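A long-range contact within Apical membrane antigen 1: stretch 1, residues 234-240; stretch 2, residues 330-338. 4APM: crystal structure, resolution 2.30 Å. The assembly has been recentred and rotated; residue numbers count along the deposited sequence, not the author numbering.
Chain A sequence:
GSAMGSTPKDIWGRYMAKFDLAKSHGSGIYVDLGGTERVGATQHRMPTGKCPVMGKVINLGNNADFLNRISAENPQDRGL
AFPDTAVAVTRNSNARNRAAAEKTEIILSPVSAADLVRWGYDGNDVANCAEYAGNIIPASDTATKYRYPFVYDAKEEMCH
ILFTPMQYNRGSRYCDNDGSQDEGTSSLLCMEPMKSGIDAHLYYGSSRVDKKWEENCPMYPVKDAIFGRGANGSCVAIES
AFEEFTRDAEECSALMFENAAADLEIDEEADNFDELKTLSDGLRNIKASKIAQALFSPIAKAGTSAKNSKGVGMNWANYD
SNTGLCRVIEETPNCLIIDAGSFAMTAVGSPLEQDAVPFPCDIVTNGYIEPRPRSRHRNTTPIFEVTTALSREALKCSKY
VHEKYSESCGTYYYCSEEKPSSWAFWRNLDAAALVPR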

# COMPACT_ATOMS: atom_id res chain seq x y z
N SER A 234 16.99 -9.37 17.92
CA SER A 234 17.28 -8.30 16.98
C SER A 234 16.20 -8.24 15.90
O SER A 234 15.40 -9.17 15.74
CB SER A 234 18.65 -8.53 16.34
OG SER A 234 19.68 -8.28 17.27
N CYS A 235 16.19 -7.16 15.13
CA CYS A 235 15.36 -7.08 13.95
C CYS A 235 16.21 -7.41 12.73
O CYS A 235 17.24 -6.75 12.48
CB CYS A 235 14.72 -5.69 13.84
SG CYS A 235 13.59 -5.51 12.42
N VAL A 236 15.84 -8.47 12.02
CA VAL A 236 16.61 -8.91 10.84
C VAL A 236 15.88 -8.58 9.52
O VAL A 236 14.71 -8.92 9.34
CB VAL A 236 16.92 -10.44 10.90
CG1 VAL A 236 17.75 -10.88 9.70
CG2 VAL A 236 17.64 -10.80 12.20
N ALA A 237 16.58 -7.90 8.60
CA ALA A 237 16.05 -7.59 7.28
C ALA A 237 15.46 -8.82 6.61
O ALA A 237 16.08 -9.90 6.62
CB ALA A 237 17.15 -6.99 6.42
N ILE A 238 14.27 -8.65 6.03
CA ILE A 238 13.58 -9.74 5.33
C ILE A 238 14.16 -9.93 3.93
O ILE A 238 14.36 -8.96 3.19
CB ILE A 238 12.05 -9.47 5.24
CG1 ILE A 238 11.40 -9.72 6.57
CG2 ILE A 238 11.39 -10.35 4.19
CD1 ILE A 238 10.07 -9.01 6.72
N GLU A 239 14.39 -11.19 3.55
CA GLU A 239 14.98 -11.52 2.24
C GLU A 239 14.03 -11.16 1.10
O GLU A 239 12.80 -11.21 1.24
CB GLU A 239 15.34 -13.00 2.16
CG GLU A 239 14.14 -13.91 2.33
CD GLU A 239 14.42 -15.35 1.97
OE1 GLU A 239 15.56 -15.67 1.56
OE2 GLU A 239 13.47 -16.17 2.08
N SER A 240 14.60 -10.80 -0.04
CA SER A 240 13.81 -10.38 -1.17
C SER A 240 13.09 -11.58 -1.75
O SER A 240 13.66 -12.67 -1.81
CB SER A 240 14.72 -9.77 -2.23
OG SER A 240 15.63 -8.89 -1.62
N GLU A 330 7.72 -10.86 0.51
CA GLU A 330 6.44 -11.51 0.61
C GLU A 330 6.14 -12.05 2.00
O GLU A 330 5.09 -12.65 2.20
CB GLU A 330 6.30 -12.61 -0.44
CG GLU A 330 7.12 -13.87 -0.18
CD GLU A 330 7.14 -14.78 -1.40
OE1 GLU A 330 6.19 -14.74 -2.22
OE2 GLU A 330 8.14 -15.50 -1.58
N GLU A 331 7.05 -11.83 2.94
CA GLU A 331 6.80 -12.19 4.33
C GLU A 331 6.30 -10.97 5.07
O GLU A 331 6.71 -9.83 4.77
CB GLU A 331 8.08 -12.71 4.99
CG GLU A 331 8.68 -13.96 4.34
CD GLU A 331 10.07 -14.30 4.87
OE1 GLU A 331 10.40 -13.90 6.02
OE2 GLU A 331 10.85 -14.95 4.13
N THR A 332 5.45 -11.20 6.06
CA THR A 332 4.85 -10.11 6.81
C THR A 332 5.90 -9.46 7.71
O THR A 332 6.55 -10.14 8.48
CB THR A 332 3.67 -10.62 7.66
OG1 THR A 332 2.66 -11.15 6.79
CG2 THR A 332 3.06 -9.50 8.47
N PRO A 333 6.13 -8.15 7.56
CA PRO A 333 7.11 -7.54 8.47
C PRO A 333 6.52 -7.38 9.87
O PRO A 333 5.31 -7.17 10.01
CB PRO A 333 7.34 -6.16 7.86
CG PRO A 333 6.80 -6.24 6.46
CD PRO A 333 5.69 -7.23 6.51
N ASN A 334 7.37 -7.49 10.89
CA ASN A 334 6.95 -7.20 12.27
C ASN A 334 7.98 -6.36 13.06
O ASN A 334 7.81 -6.14 14.27
CB ASN A 334 6.55 -8.48 13.04
CG ASN A 334 7.73 -9.41 13.31
OD1 ASN A 334 8.88 -8.97 13.39
ND2 ASN A 334 7.45 -10.71 13.46
N CYS A 335 8.99 -5.85 12.36
CA CYS A 335 9.86 -4.78 12.88
C CYS A 335 10.58 -4.05 11.75
O CYS A 335 10.55 -4.47 10.58
CB CYS A 335 10.89 -5.38 13.83
SG CYS A 335 11.91 -6.59 12.98
N LEU A 336 11.25 -2.96 12.11
CA LEU A 336 12.01 -2.16 11.15
C LEU A 336 13.48 -2.07 11.60
O LEU A 336 13.75 -2.16 12.79
CB LEU A 336 11.40 -0.75 11.02
CG LEU A 336 9.92 -0.59 10.64
CD1 LEU A 336 9.56 0.89 10.55
CD2 LEU A 336 9.58 -1.30 9.34
N ILE A 337 14.39 -1.95 10.64
CA ILE A 337 15.80 -1.67 10.88
C ILE A 337 16.05 -0.24 10.39
O ILE A 337 15.59 0.13 9.30
CB ILE A 337 16.67 -2.62 10.03
CG1 ILE A 337 16.49 -4.06 10.48
CG2 ILE A 337 18.13 -2.18 10.01
CD1 ILE A 337 15.55 -4.85 9.60
N ILE A 338 16.73 0.59 11.17
CA ILE A 338 17.01 1.93 10.68
C ILE A 338 18.18 1.91 9.69
O ILE A 338 19.13 1.13 9.84
CB ILE A 338 17.17 3.01 11.79
CG1 ILE A 338 17.14 4.41 11.16
CG2 ILE A 338 18.47 2.83 12.57
CD1 ILE A 338 17.61 5.52 12.08
O HOH W 1 10.22 -12.03 1.07
O HOH W 2 10.84 -15.06 1.33

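Two carboxylates face each other at one end of this contact, E239 OE2 lying 3.5 Å from E331 OE2, where like charges would be expected to repel. Water 2 eases the pairing by donating a hydrogen bond to each, at 3.0 Å to E239 OE2 and 2.8 Å to E331 OE2. The backbones here are bridged in a similar way: water 1 donates to E239 O (2.7 Å) and accepts from E330 N (2.8 Å).

No direct hydrogen bond joins the stretches, so their polar links across the contact run through these two waters. Strands 234-237 and 335-338 cross at 82°, nearly perpendicular, so they do not pair as neighbours in a sheet. A covalent link holds them instead: C235 SG and C335 SG form a disulfide, 2.1 Å long, with a chi3 of 90°, the torsion such bonds prefer. Both cysteines direct their CA-to-CB bonds toward the opposing stretch.

Apolar packing adjoins the link. I337 CD1 lies 3.5 Å from C235 SG and 4.2 Å from A237 CB, and also reaches the backbone, 3.4 Å from A237 N. Further along, I238 CD1 rests against P333, 4.1 Å from its CB and 3.7 Å from its CA. The example illustrates a general principle: crossed segments can be joined by a disulfide, buried apolar contacts and water, without direct hydrogen bonds.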